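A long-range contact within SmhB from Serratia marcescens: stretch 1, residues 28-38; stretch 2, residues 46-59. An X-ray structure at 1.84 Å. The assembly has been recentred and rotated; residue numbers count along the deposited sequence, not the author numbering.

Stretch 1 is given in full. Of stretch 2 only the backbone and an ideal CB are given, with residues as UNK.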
# COMPACT_ATOMS: atom_id res chain seq x y z
N SER A 28 -3.74 7.56 -8.58
CA SER A 28 -3.28 8.96 -8.82
C SER A 28 -2.38 8.98 -10.05
O SER A 28 -2.48 9.94 -10.87
CB SER A 28 -2.61 9.61 -7.65
OG SER A 28 -1.24 9.19 -7.46
N VAL A 29 -1.61 7.92 -10.25
CA VAL A 29 -0.71 7.80 -11.42
C VAL A 29 -1.57 7.66 -12.64
O VAL A 29 -1.27 8.27 -13.64
CB VAL A 29 0.29 6.63 -11.26
CG1 VAL A 29 1.11 6.36 -12.52
CG2 VAL A 29 1.18 6.84 -10.07
N ARG A 30 -2.60 6.83 -12.55
CA ARG A 30 -3.48 6.58 -13.69
C ARG A 30 -4.38 7.77 -13.97
O ARG A 30 -5.01 7.76 -15.07
CB ARG A 30 -4.28 5.30 -13.51
CG ARG A 30 -3.31 4.13 -13.56
CD ARG A 30 -3.91 2.78 -13.59
NE ARG A 30 -4.98 2.56 -14.55
CZ ARG A 30 -4.80 2.18 -15.80
NH1 ARG A 30 -3.59 2.10 -16.34
NH2 ARG A 30 -5.85 1.88 -16.52
N GLN A 31 -4.44 8.76 -13.10
CA GLN A 31 -5.30 9.95 -13.41
C GLN A 31 -4.47 11.10 -13.93
O GLN A 31 -5.05 12.11 -14.22
CB GLN A 31 -6.17 10.31 -12.22
CG GLN A 31 -7.18 9.21 -11.94
CD GLN A 31 -8.09 9.54 -10.78
OE1 GLN A 31 -8.25 10.70 -10.40
NE2 GLN A 31 -8.60 8.51 -10.16
N GLN A 32 -3.14 10.94 -14.04
CA GLN A 32 -2.22 12.01 -14.51
C GLN A 32 -2.43 12.21 -16.00
O GLN A 32 -2.32 11.25 -16.79
CB GLN A 32 -0.76 11.67 -14.22
CG GLN A 32 0.22 12.70 -14.77
CD GLN A 32 -0.02 14.07 -14.19
OE1 GLN A 32 -0.15 14.20 -12.98
NE2 GLN A 32 -0.15 15.07 -15.08
N ILE A 33 -2.77 13.43 -16.38
CA ILE A 33 -2.89 13.81 -17.81
C ILE A 33 -1.49 13.95 -18.39
O ILE A 33 -0.56 14.44 -17.72
CB ILE A 33 -3.72 15.10 -17.99
CG1 ILE A 33 -4.05 15.35 -19.46
CG2 ILE A 33 -3.01 16.29 -17.42
CD1 ILE A 33 -5.15 16.39 -19.69
N PRO A 34 -1.30 13.48 -19.65
CA PRO A 34 -0.03 13.67 -20.35
C PRO A 34 0.25 15.16 -20.47
O PRO A 34 -0.68 15.99 -20.53
CB PRO A 34 -0.23 13.01 -21.72
CG PRO A 34 -1.35 12.05 -21.49
CD PRO A 34 -2.23 12.67 -20.42
N VAL A 35 1.54 15.47 -20.43
CA VAL A 35 2.06 16.84 -20.46
C VAL A 35 1.92 17.34 -21.91
O VAL A 35 2.00 16.57 -22.92
CB VAL A 35 3.50 16.95 -19.91
CG1 VAL A 35 3.64 16.32 -18.55
CG2 VAL A 35 4.55 16.39 -20.86
N ASP A 36 1.81 18.65 -22.01
CA ASP A 36 1.59 19.36 -23.27
C ASP A 36 2.58 20.54 -23.27
O ASP A 36 2.37 21.48 -22.52
CB ASP A 36 0.14 19.82 -23.31
CG ASP A 36 -0.19 20.55 -24.60
OD1 ASP A 36 0.75 20.73 -25.44
OD2 ASP A 36 -1.37 20.97 -24.72
N PHE A 37 3.64 20.45 -24.04
CA PHE A 37 4.61 21.56 -24.18
C PHE A 37 4.39 22.17 -25.56
O PHE A 37 5.37 22.64 -26.12
CB PHE A 37 6.03 21.03 -24.04
CG PHE A 37 6.39 20.52 -22.68
CD1 PHE A 37 5.56 20.72 -21.58
CD2 PHE A 37 7.56 19.79 -22.52
CE1 PHE A 37 5.88 20.18 -20.35
CE2 PHE A 37 7.90 19.28 -21.28
CZ PHE A 37 7.07 19.50 -20.19
N GLY A 38 3.15 22.11 -26.07
CA GLY A 38 2.79 22.47 -27.45
C GLY A 38 3.22 23.89 -27.78
O GLY A 38 3.64 24.16 -28.93
N UNK A 46 11.29 16.49 -25.21
CA UNK A 46 11.12 16.36 -23.76
C UNK A 46 9.67 15.96 -23.49
O UNK A 46 9.50 15.07 -22.71
CB UNK A 46 11.48 17.66 -23.04
N UNK A 47 8.68 16.57 -24.17
CA UNK A 47 7.27 16.14 -24.03
C UNK A 47 7.14 14.64 -24.33
O UNK A 47 6.47 13.96 -23.59
CB UNK A 47 6.36 16.94 -24.97
N UNK A 48 7.71 14.15 -25.42
CA UNK A 48 7.60 12.72 -25.83
C UNK A 48 8.24 11.81 -24.80
O UNK A 48 7.64 10.78 -24.46
CB UNK A 48 8.26 12.49 -27.19
N UNK A 49 9.43 12.17 -24.34
CA UNK A 49 10.12 11.34 -23.32
C UNK A 49 9.26 11.26 -22.04
O UNK A 49 9.12 10.17 -21.46
CB UNK A 49 11.50 11.92 -23.00
N UNK A 50 8.77 12.40 -21.58
CA UNK A 50 7.97 12.45 -20.32
C UNK A 50 6.71 11.59 -20.48
O UNK A 50 6.33 10.89 -19.53
CB UNK A 50 7.58 13.89 -19.97
N UNK A 51 6.01 11.74 -21.62
CA UNK A 51 4.73 11.03 -21.82
C UNK A 51 5.03 9.53 -22.00
O UNK A 51 4.22 8.71 -21.54
CB UNK A 51 3.97 11.58 -23.03
N UNK A 52 6.15 9.17 -22.60
CA UNK A 52 6.58 7.75 -22.69
C UNK A 52 6.75 7.26 -21.26
O UNK A 52 6.22 6.16 -20.93
CB UNK A 52 7.87 7.58 -23.49
N UNK A 53 7.49 8.02 -20.44
CA UNK A 53 7.61 7.70 -19.01
C UNK A 53 6.29 7.53 -18.30
O UNK A 53 6.10 6.56 -17.50
CB UNK A 53 8.41 8.80 -18.30
N UNK A 54 5.38 8.48 -18.49
CA UNK A 54 4.05 8.43 -17.84
C UNK A 54 3.30 7.17 -18.30
O UNK A 54 2.67 6.56 -17.44
CB UNK A 54 3.24 9.68 -18.17
N UNK A 55 3.38 6.80 -19.57
CA UNK A 55 2.75 5.55 -20.05
C UNK A 55 3.28 4.34 -19.31
O UNK A 55 2.50 3.44 -18.97
CB UNK A 55 2.98 5.37 -21.55
N UNK A 56 4.60 4.30 -19.08
CA UNK A 56 5.26 3.19 -18.37
C UNK A 56 4.77 3.22 -16.92
O UNK A 56 4.41 2.16 -16.35
CB UNK A 56 6.78 3.30 -18.44
N UNK A 57 4.70 4.41 -16.31
CA UNK A 57 4.25 4.53 -14.90
C UNK A 57 2.80 4.05 -14.76
O UNK A 57 2.50 3.28 -13.80
CB UNK A 57 4.37 5.98 -14.41
N UNK A 58 1.95 4.45 -15.68
CA UNK A 58 0.54 4.01 -15.76
C UNK A 58 0.46 2.49 -15.88
O UNK A 58 -0.34 1.92 -15.17
CB UNK A 58 -0.17 4.67 -16.95
N UNK A 59 1.25 1.88 -16.76
CA UNK A 59 1.31 0.39 -16.86
C UNK A 59 1.74 -0.24 -15.51
O UNK A 59 1.16 -1.26 -15.11
CB UNK A 59 2.29 -0.03 -17.96

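Stretch 2 is helical throughout. Stretch 1 leaves a helix and runs along it as an extended loop, with several backbone polar groups free to be met.

Position 46 points sideways. Its ideal CB lies 4.3 Å from CE2 of Phe-37, near the plane of the ring. A small or medium side chain would suit. It is Ser-46, whose CB sits at that ring edge.

Position 47 also points sideways, with CD2 of Phe-37 3.9 Å from its ideal CB. The backbone N of Phe-37 lies beyond and needs an acceptor, so a long acidic or amide side chain would fit. It is Glu-47. Its extended chain brings OE2 to 2.8 Å from Phe-37 N in a hydrogen bond. The cost is a like charge, with Asp-36 OD1 4.0 Å from Glu-47 OE2.

Positions 48 and 49 have nothing of stretch 1 near their ideal CB atoms, so many residues would do. They are Arg-48 and Gln-49.

Position 50 points toward stretch 1, its ideal CB 4.0 Å from Val-35 CG2, with the Phe-37 ring close by. An aliphatic side chain is expected. Ile-50 packs CG2 3.7 Å from Val-35 CG2 and CD1 3.7 Å from Phe-37 CE2.

Position 51 points toward Pro-34 and Val-35. Val-35 offers both N and O, so a short side chain carrying donor and acceptor would serve best. Asn-51 does this: Val-35 N donates to Asn-51 OD1 (3.0 Å), and Asn-51 ND2 donates to Val-35 O (2.9 Å).

Positions 52 and 53 are out of reach. Thr-52 turns its OG1 back to Arg-48 O, 2.8 Å away. At Gly-53, an ideal CB would be crowded by Ile-50 O at 3.2 Å.

Position 54 points toward the loop, its ideal CB 5.5 Å from Gln-32 CG. That gap suits a larger apolar side chain, such as leucine or methionine. Leu-54 fills it, with CD1 3.8 Å from Gln-32 CG and CD2 3.7 Å from Pro-34 CA.

Positions 55 and 56 do not reach stretch 1. They are Gly-55, where a CB would have room, and Ala-56.

Position 57 has its ideal CB 3.8 Å from Val-29 CG1, which favours something small. Ala-57 CB packs on Val-29 CG1 at 3.8 Å.

Position 58 points sideways, near Arg-30 NH1, while carbonyls nearby invite a long donor. Arg-58 NH1 makes a weak hydrogen bond to Arg-30 O (2.8 Å) and donates to water 1.

Position 59 points away; it is Gln-59.

Stretch 2 46-59: SERQINTGLGAARQ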
# COMPACT_ATOMS: atom_id res chain seq x y z
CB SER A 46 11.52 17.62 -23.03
OG SER A 46 12.93 17.75 -23.15
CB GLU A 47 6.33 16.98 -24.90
CG GLU A 47 4.90 16.44 -24.96
CD GLU A 47 3.97 17.23 -25.90
OE1 GLU A 47 3.10 16.60 -26.52
OE2 GLU A 47 4.06 18.48 -25.93
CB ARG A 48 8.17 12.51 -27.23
CG ARG A 48 7.21 13.03 -28.29
CD ARG A 48 6.98 12.04 -29.41
NE ARG A 48 8.14 12.18 -30.27
CZ ARG A 48 8.17 12.87 -31.40
NH1 ARG A 48 7.08 13.45 -31.87
NH2 ARG A 48 9.30 12.95 -32.08
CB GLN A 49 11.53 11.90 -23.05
CG GLN A 49 12.48 11.67 -24.21
CD GLN A 49 13.75 12.48 -24.13
OE1 GLN A 49 13.98 13.27 -23.22
NE2 GLN A 49 14.56 12.39 -25.17
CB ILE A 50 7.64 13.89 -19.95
CG1 ILE A 50 8.92 14.65 -19.56
CG2 ILE A 50 6.57 13.94 -18.88
CD1 ILE A 50 8.70 16.11 -19.58
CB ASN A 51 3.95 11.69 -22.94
CG ASN A 51 3.36 13.01 -22.47
OD1 ASN A 51 3.21 13.18 -21.25
ND2 ASN A 51 2.94 13.86 -23.39
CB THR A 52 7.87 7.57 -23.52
OG1 THR A 52 7.47 7.97 -24.81
CG2 THR A 52 8.43 6.16 -23.54
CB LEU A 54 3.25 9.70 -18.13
CG LEU A 54 1.81 9.70 -17.65
CD1 LEU A 54 1.72 9.53 -16.11
CD2 LEU A 54 1.10 10.98 -18.10
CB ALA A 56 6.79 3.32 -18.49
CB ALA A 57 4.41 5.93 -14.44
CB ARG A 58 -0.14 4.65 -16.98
CG ARG A 58 -0.30 6.17 -16.85
CD ARG A 58 -0.90 6.84 -18.12
NE ARG A 58 -1.91 5.91 -18.62
CZ ARG A 58 -3.11 5.75 -18.10
NH1 ARG A 58 -3.54 6.55 -17.14
NH2 ARG A 58 -3.89 4.82 -18.57
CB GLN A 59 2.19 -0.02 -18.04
CG GLN A 59 2.66 -1.48 -18.03
CD GLN A 59 1.59 -2.52 -17.78
OE1 GLN A 59 0.41 -2.32 -18.06
NE2 GLN A 59 2.02 -3.65 -17.22
O HOH W 1 -2.50 8.86 -16.34
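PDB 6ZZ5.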